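Local structure of EAL domain protein (Vibrio cholerae serotype O1, 6IJ2) at residues F120-A132 / V145-D159. The protein degrades cyclic dinucleotides such as c-di-GMP and cGAMP as a standalone EAL-domain phosphodiesterase, here holding the linear dinucleotide 5'-pGpG beside calcium ions. The protein carries 1 engineered substitution. Sequence-based numbering, arbitrary orientation.
Sequences FPIENIMFEFTEA and VEYYKSLGFQTAIDD. With CA (calcium ion), chain I; CA (calcium ion), chain L; CA (calcium ion), chain J; CA (calcium ion), chain K.
Strands 125-129 and 154-157 run parallel, their short axes 4.4 Å apart, and five backbone hydrogen bonds join them, from Q154 N to I125 O at one end to D158 N to F129 O at the other. Helix 139-151 connects them as a beta-alpha-beta crossover of the EAL domain, a TIM-barrel-like fold. The helix ends at G152 in a Schellman motif. It lies over the sheet face that carries F127 and F129.

F127, Y148 and F153 form an aromatic cluster there. The edge of Y148 meets the face of F127 in a T-shaped pair, planes at 67°. F127 in turn puts its own edge, through CE2, against the face of F153, with centroids 5.1 Å apart. The opposite face of F153 receives I122 CG2 in a CH-pi contact, 3.5 Å from the ring centroid. With CG1 beside the backbone N (chi1 -65°), CG2 of I122 is left anti to that N and reaches the F153 ring. Further along, V145 CG2 sits over the centre of the F129 ring in a second CH-pi contact. On the other sheet face, M126 SD packs 3.9 Å from A156 CB.

The C-terminal strand ends carry the calcium sites beside the bound RNA. E128 OE2 and both D158 carboxylate oxygens bind one calcium ion, with E45 and N95. E128 OE1 is held by S93 and K179. D158 OD1 also bridges to a second calcium ion, which D159 OD1 binds as well. A third calcium ion joins the two segments, at 2.8 Å from T130 OG1 and 2.5 Å from D159 OD2.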
loop_
_atom_site.group_PDB
_atom_site.type_symbol
_atom_site.label_atom_id
_atom_site.label_comp_id
_atom_site.label_asym_id
_atom_site.label_seq_id
_atom_site.Cartn_x
_atom_site.Cartn_y
_atom_site.Cartn_z
ATOM N N PHE A 120 34.205 -3.877 -7.147
ATOM C CA PHE A 120 32.920 -4.509 -6.885
ATOM C C PHE A 120 31.983 -4.194 -8.041
ATOM O O PHE A 120 31.667 -3.015 -8.260
ATOM C CB PHE A 120 32.337 -3.996 -5.568
ATOM C CG PHE A 120 31.344 -4.934 -4.924
ATOM C CD1 PHE A 120 30.006 -4.925 -5.295
ATOM C CD2 PHE A 120 31.747 -5.802 -3.919
ATOM C CE1 PHE A 120 29.103 -5.791 -4.704
ATOM C CE2 PHE A 120 30.854 -6.661 -3.324
ATOM C CZ PHE A 120 29.517 -6.646 -3.709
ATOM N N PRO A 121 31.539 -5.182 -8.814
ATOM C CA PRO A 121 30.711 -4.887 -9.995
ATOM C C PRO A 121 29.380 -4.226 -9.650
ATOM O O PRO A 121 28.698 -4.605 -8.694
ATOM C CB PRO A 121 30.491 -6.267 -10.626
ATOM C CG PRO A 121 30.824 -7.256 -9.546
ATOM C CD PRO A 121 31.887 -6.609 -8.724
ATOM N N ILE A 122 29.009 -3.242 -10.478
ATOM C CA ILE A 122 27.722 -2.553 -10.342
ATOM C C ILE A 122 26.579 -3.554 -10.366
ATOM O O ILE A 122 25.570 -3.397 -9.666
ATOM C CB ILE A 122 27.581 -1.499 -11.462
ATOM C CG1 ILE A 122 28.633 -0.399 -11.294
ATOM C CG2 ILE A 122 26.182 -0.908 -11.513
ATOM C CD1 ILE A 122 28.517 0.345 -9.994
ATOM N N GLU A 123 26.731 -4.612 -11.162
ATOM C CA GLU A 123 25.698 -5.622 -11.315
ATOM C C GLU A 123 25.504 -6.456 -10.053
ATOM O O GLU A 123 24.476 -7.141 -9.923
ATOM C CB GLU A 123 26.042 -6.515 -12.518
ATOM C CG GLU A 123 27.537 -6.656 -12.815
ATOM C CD GLU A 123 28.147 -5.430 -13.501
ATOM O OE1 GLU A 123 27.587 -4.948 -14.507
ATOM O OE2 GLU A 123 29.174 -4.932 -13.003
ATOM N N ASN A 124 26.456 -6.422 -9.119
ATOM C CA ASN A 124 26.278 -7.100 -7.844
ATOM C C ASN A 124 25.799 -6.164 -6.740
ATOM O O ASN A 124 25.795 -6.557 -5.569
ATOM C CB ASN A 124 27.568 -7.781 -7.408
ATOM C CG ASN A 124 27.902 -8.992 -8.257
ATOM O OD1 ASN A 124 27.189 -9.326 -9.202
ATOM N ND2 ASN A 124 28.995 -9.651 -7.926
ATOM N N ILE A 125 25.410 -4.937 -7.080
ATOM C CA ILE A 125 24.853 -3.989 -6.118
ATOM C C ILE A 125 23.357 -3.854 -6.382
ATOM O O ILE A 125 22.940 -3.583 -7.515
ATOM C CB ILE A 125 25.568 -2.627 -6.192
ATOM C CG1 ILE A 125 27.041 -2.775 -5.803
ATOM C CG2 ILE A 125 24.877 -1.595 -5.282
ATOM C CD1 ILE A 125 27.871 -1.522 -6.056
ATOM N N MET A 126 22.553 -4.057 -5.342
ATOM C CA MET A 126 21.094 -3.936 -5.422
ATOM C C MET A 126 20.658 -2.797 -4.522
ATOM O O MET A 126 21.120 -2.699 -3.385
ATOM C CB MET A 126 20.382 -5.217 -5.007
ATOM C CG MET A 126 18.853 -5.103 -5.073
ATOM S SD MET A 126 17.958 -6.664 -5.079
ATOM C CE MET A 126 18.135 -7.220 -3.387
ATOM N N PHE A 127 19.787 -1.931 -5.032
ATOM C CA PHE A 127 19.248 -0.836 -4.237
ATOM C C PHE A 127 17.809 -1.147 -3.870
ATOM O O PHE A 127 17.004 -1.492 -4.739
ATOM C CB PHE A 127 19.347 0.494 -4.986
ATOM C CG PHE A 127 20.717 1.110 -4.915
ATOM C CD1 PHE A 127 21.119 1.775 -3.767
ATOM C CD2 PHE A 127 21.616 0.992 -5.967
ATOM C CE1 PHE A 127 22.384 2.319 -3.680
ATOM C CE2 PHE A 127 22.878 1.549 -5.885
ATOM C CZ PHE A 127 23.267 2.200 -4.747
ATOM N N GLU A 128 17.494 -1.033 -2.582
ATOM C CA GLU A 128 16.143 -1.270 -2.079
ATOM C C GLU A 128 15.426 0.057 -1.902
ATOM O O GLU A 128 15.940 0.964 -1.237
ATOM C CB GLU A 128 16.179 -2.034 -0.754
ATOM C CG GLU A 128 17.029 -3.285 -0.837
ATOM C CD GLU A 128 16.961 -4.129 0.412
ATOM O OE1 GLU A 128 17.585 -5.206 0.418
ATOM O OE2 GLU A 128 16.279 -3.721 1.382
ATOM N N PHE A 129 14.234 0.157 -2.481
ATOM C CA PHE A 129 13.525 1.424 -2.603
ATOM C C PHE A 129 12.349 1.450 -1.634
ATOM O O PHE A 129 11.496 0.554 -1.661
ATOM C CB PHE A 129 13.053 1.642 -4.042
ATOM C CG PHE A 129 14.156 2.058 -4.982
ATOM C CD1 PHE A 129 14.963 1.105 -5.580
ATOM C CD2 PHE A 129 14.373 3.394 -5.274
ATOM C CE1 PHE A 129 15.982 1.470 -6.447
ATOM C CE2 PHE A 129 15.393 3.773 -6.139
ATOM C CZ PHE A 129 16.200 2.808 -6.726
ATOM N N THR A 130 12.332 2.464 -0.774
ATOM C CA THR A 130 11.223 2.779 0.111
ATOM C C THR A 130 10.742 4.186 -0.210
ATOM O O THR A 130 11.553 5.098 -0.405
ATOM C CB THR A 130 11.629 2.712 1.595
ATOM O OG1 THR A 130 12.131 1.407 1.914
ATOM C CG2 THR A 130 10.429 3.014 2.488
ATOM N N GLU A 131 9.427 4.355 -0.265
ATOM C CA GLU A 131 8.841 5.658 -0.547
ATOM C C GLU A 131 8.974 6.587 0.657
ATOM O O GLU A 131 8.932 6.153 1.811
ATOM C CB GLU A 131 7.370 5.496 -0.923
ATOM C CG GLU A 131 7.102 4.401 -1.950
ATOM C CD GLU A 131 6.778 3.047 -1.317
ATOM O OE1 GLU A 131 7.529 2.607 -0.420
ATOM O OE2 GLU A 131 5.764 2.424 -1.714
ATOM N N ALA A 132 9.133 7.883 0.374
ATOM C CA ALA A 132 9.222 8.869 1.441
ATOM C C ALA A 132 7.849 9.315 1.917
ATOM O O ALA A 132 7.684 9.651 3.096
ATOM C CB ALA A 132 10.023 10.082 0.969
ATOM N N VAL A 145 14.436 4.443 -10.459
ATOM C CA VAL A 145 14.591 2.999 -10.599
ATOM C C VAL A 145 15.036 2.640 -12.010
ATOM O O VAL A 145 15.938 1.817 -12.204
ATOM C CB VAL A 145 13.280 2.289 -10.220
ATOM C CG1 VAL A 145 13.367 0.796 -10.514
ATOM C CG2 VAL A 145 12.953 2.533 -8.758
ATOM N N GLU A 146 14.420 3.254 -13.021
ATOM C CA GLU A 146 14.785 2.904 -14.390
ATOM C C GLU A 146 16.178 3.411 -14.750
ATOM O O GLU A 146 16.888 2.763 -15.530
ATOM C CB GLU A 146 13.719 3.423 -15.357
ATOM C CG GLU A 146 12.393 2.678 -15.182
ATOM C CD GLU A 146 11.308 3.098 -16.161
ATOM O OE1 GLU A 146 10.254 2.425 -16.191
ATOM O OE2 GLU A 146 11.501 4.091 -16.896
ATOM N N TYR A 147 16.596 4.548 -14.184
ATOM C CA TYR A 147 17.960 5.019 -14.405
ATOM C C TYR A 147 18.974 4.066 -13.784
ATOM O O TYR A 147 19.995 3.744 -14.404
ATOM C CB TYR A 147 18.137 6.426 -13.838
ATOM C CG TYR A 147 19.557 6.937 -13.930
ATOM C CD1 TYR A 147 20.151 7.172 -15.162
ATOM C CD2 TYR A 147 20.302 7.192 -12.785
ATOM C CE1 TYR A 147 21.449 7.639 -15.253
ATOM C CE2 TYR A 147 21.602 7.669 -12.865
ATOM C CZ TYR A 147 22.168 7.886 -14.102
ATOM O OH TYR A 147 23.459 8.350 -14.197
ATOM N N TYR A 148 18.706 3.605 -12.561
ATOM C CA TYR A 148 19.621 2.673 -11.912
ATOM C C TYR A 148 19.697 1.357 -12.673
ATOM O O TYR A 148 20.787 0.789 -12.834
ATOM C CB TYR A 148 19.192 2.442 -10.463
ATOM C CG TYR A 148 19.628 3.542 -9.522
ATOM C CD1 TYR A 148 19.782 4.846 -9.970
ATOM C CD2 TYR A 148 19.915 3.271 -8.192
ATOM C CE1 TYR A 148 20.187 5.855 -9.113
ATOM C CE2 TYR A 148 20.328 4.271 -7.331
ATOM C CZ TYR A 148 20.460 5.562 -7.794
ATOM O OH TYR A 148 20.872 6.560 -6.939
ATOM N N LYS A 149 18.551 0.860 -13.150
ATOM C CA LYS A 149 18.548 -0.319 -14.011
ATOM C C LYS A 149 19.427 -0.105 -15.238
ATOM O O LYS A 149 20.187 -0.999 -15.628
ATOM C CB LYS A 149 17.121 -0.665 -14.436
ATOM C CG LYS A 149 16.233 -1.176 -13.316
ATOM C CD LYS A 149 14.889 -1.632 -13.863
ATOM C CE LYS A 149 14.392 -2.859 -13.132
ATOM N NZ LYS A 149 13.432 -3.635 -13.968
ATOM N N SER A 150 19.351 1.087 -15.844
ATOM C CA SER A 150 20.126 1.361 -17.051
ATOM C C SER A 150 21.623 1.378 -16.771
ATOM O O SER A 150 22.420 1.026 -17.650
ATOM C CB SER A 150 19.687 2.691 -17.669
ATOM O OG SER A 150 20.081 3.796 -16.873
ATOM N N LEU A 151 22.027 1.783 -15.568
ATOM C CA LEU A 151 23.438 1.758 -15.217
ATOM C C LEU A 151 23.939 0.363 -14.869
ATOM O O LEU A 151 25.155 0.175 -14.764
ATOM C CB LEU A 151 23.712 2.698 -14.044
ATOM C CG LEU A 151 23.483 4.186 -14.292
ATOM C CD1 LEU A 151 23.980 4.995 -13.111
ATOM C CD2 LEU A 151 24.164 4.629 -15.572
ATOM N N GLY A 152 23.045 -0.609 -14.680
ATOM C CA GLY A 152 23.434 -1.970 -14.361
ATOM C C GLY A 152 23.098 -2.426 -12.957
ATOM O O GLY A 152 23.287 -3.609 -12.650
ATOM N N PHE A 153 22.600 -1.539 -12.100
ATOM C CA PHE A 153 22.229 -1.922 -10.742
ATOM C C PHE A 153 21.039 -2.872 -10.739
ATOM O O PHE A 153 20.174 -2.823 -11.616
ATOM C CB PHE A 153 21.881 -0.681 -9.914
ATOM C CG PHE A 153 23.057 0.191 -9.634
ATOM C CD1 PHE A 153 24.027 -0.209 -8.726
ATOM C CD2 PHE A 153 23.218 1.401 -10.290
ATOM C CE1 PHE A 153 25.130 0.582 -8.467
ATOM C CE2 PHE A 153 24.333 2.197 -10.042
ATOM C CZ PHE A 153 25.284 1.791 -9.128
ATOM N N GLN A 154 21.007 -3.753 -9.740
ATOM C CA GLN A 154 19.785 -4.463 -9.407
ATOM C C GLN A 154 18.912 -3.561 -8.535
ATOM O O GLN A 154 19.415 -2.669 -7.846
ATOM C CB GLN A 154 20.104 -5.775 -8.684
ATOM C CG GLN A 154 20.784 -6.821 -9.571
ATOM C CD GLN A 154 19.829 -7.403 -10.601
ATOM O OE1 GLN A 154 18.803 -7.984 -10.252
ATOM N NE2 GLN A 154 20.156 -7.230 -11.873
ATOM N N THR A 155 17.598 -3.757 -8.615
ATOM C CA THR A 155 16.638 -2.941 -7.872
ATOM C C THR A 155 15.607 -3.815 -7.184
ATOM O O THR A 155 15.247 -4.890 -7.678
ATOM C CB THR A 155 15.904 -1.942 -8.779
ATOM O OG1 THR A 155 15.100 -2.664 -9.721
ATOM C CG2 THR A 155 16.924 -1.071 -9.531
ATOM N N ALA A 156 15.084 -3.302 -6.062
ATOM C CA ALA A 156 14.058 -3.990 -5.290
ATOM C C ALA A 156 13.085 -2.994 -4.687
ATOM O O ALA A 156 13.489 -1.909 -4.253
ATOM C CB ALA A 156 14.659 -4.825 -4.150
ATOM N N ILE A 157 11.811 -3.382 -4.635
ATOM C CA ILE A 157 10.842 -2.714 -3.765
ATOM C C ILE A 157 11.001 -3.300 -2.366
ATOM O O ILE A 157 10.896 -4.510 -2.175
ATOM C CB ILE A 157 9.409 -2.887 -4.292
ATOM C CG1 ILE A 157 9.271 -2.158 -5.632
ATOM C CG2 ILE A 157 8.394 -2.363 -3.284
ATOM C CD1 ILE A 157 7.935 -2.311 -6.263
ATOM N N ASP A 158 11.299 -2.444 -1.393
ATOM C CA ASP A 158 11.686 -2.908 -0.061
ATOM C C ASP A 158 10.484 -3.350 0.776
ATOM O O ASP A 158 10.538 -4.363 1.486
ATOM C CB ASP A 158 12.453 -1.778 0.633
ATOM C CG ASP A 158 13.248 -2.232 1.852
ATOM O OD1 ASP A 158 13.145 -3.395 2.286
ATOM O OD2 ASP A 158 14.020 -1.400 2.358
ATOM N N ASP A 159 9.388 -2.621 0.720
ATOM C CA ASP A 159 8.417 -2.794 1.783
ATOM C C ASP A 159 7.068 -3.140 1.204
ATOM O O ASP A 159 6.073 -2.490 1.503
ATOM C CB ASP A 159 8.324 -1.532 2.648
ATOM C CG ASP A 159 9.671 -1.121 3.262
ATOM O OD1 ASP A 159 10.615 -1.943 3.306
ATOM O OD2 ASP A 159 9.776 0.039 3.723
HETATM CA CA CA I . 11.459 -4.218 3.682
HETATM CA CA CA L . 12.153 0.136 4.387
HETATM CA CA CA J . 15.571 -2.949 3.400
HETATM CA CA CA K . 4.853 -0.459 0.963
HETATM O O HOH W 1 14.742 1.160 1.634
HETATM O O HOH W 2 8.836 0.055 -0.760
HETATM O O HOH W 3 6.240 1.492 1.720
HETATM O O HOH W 4 5.924 -0.323 -1.161
HETATM O O HOH W 5 9.496 -3.789 4.867
HETATM O O HOH W 6 15.084 -5.081 4.169
HETATM O O HOH W 7 13.404 1.937 5.337
#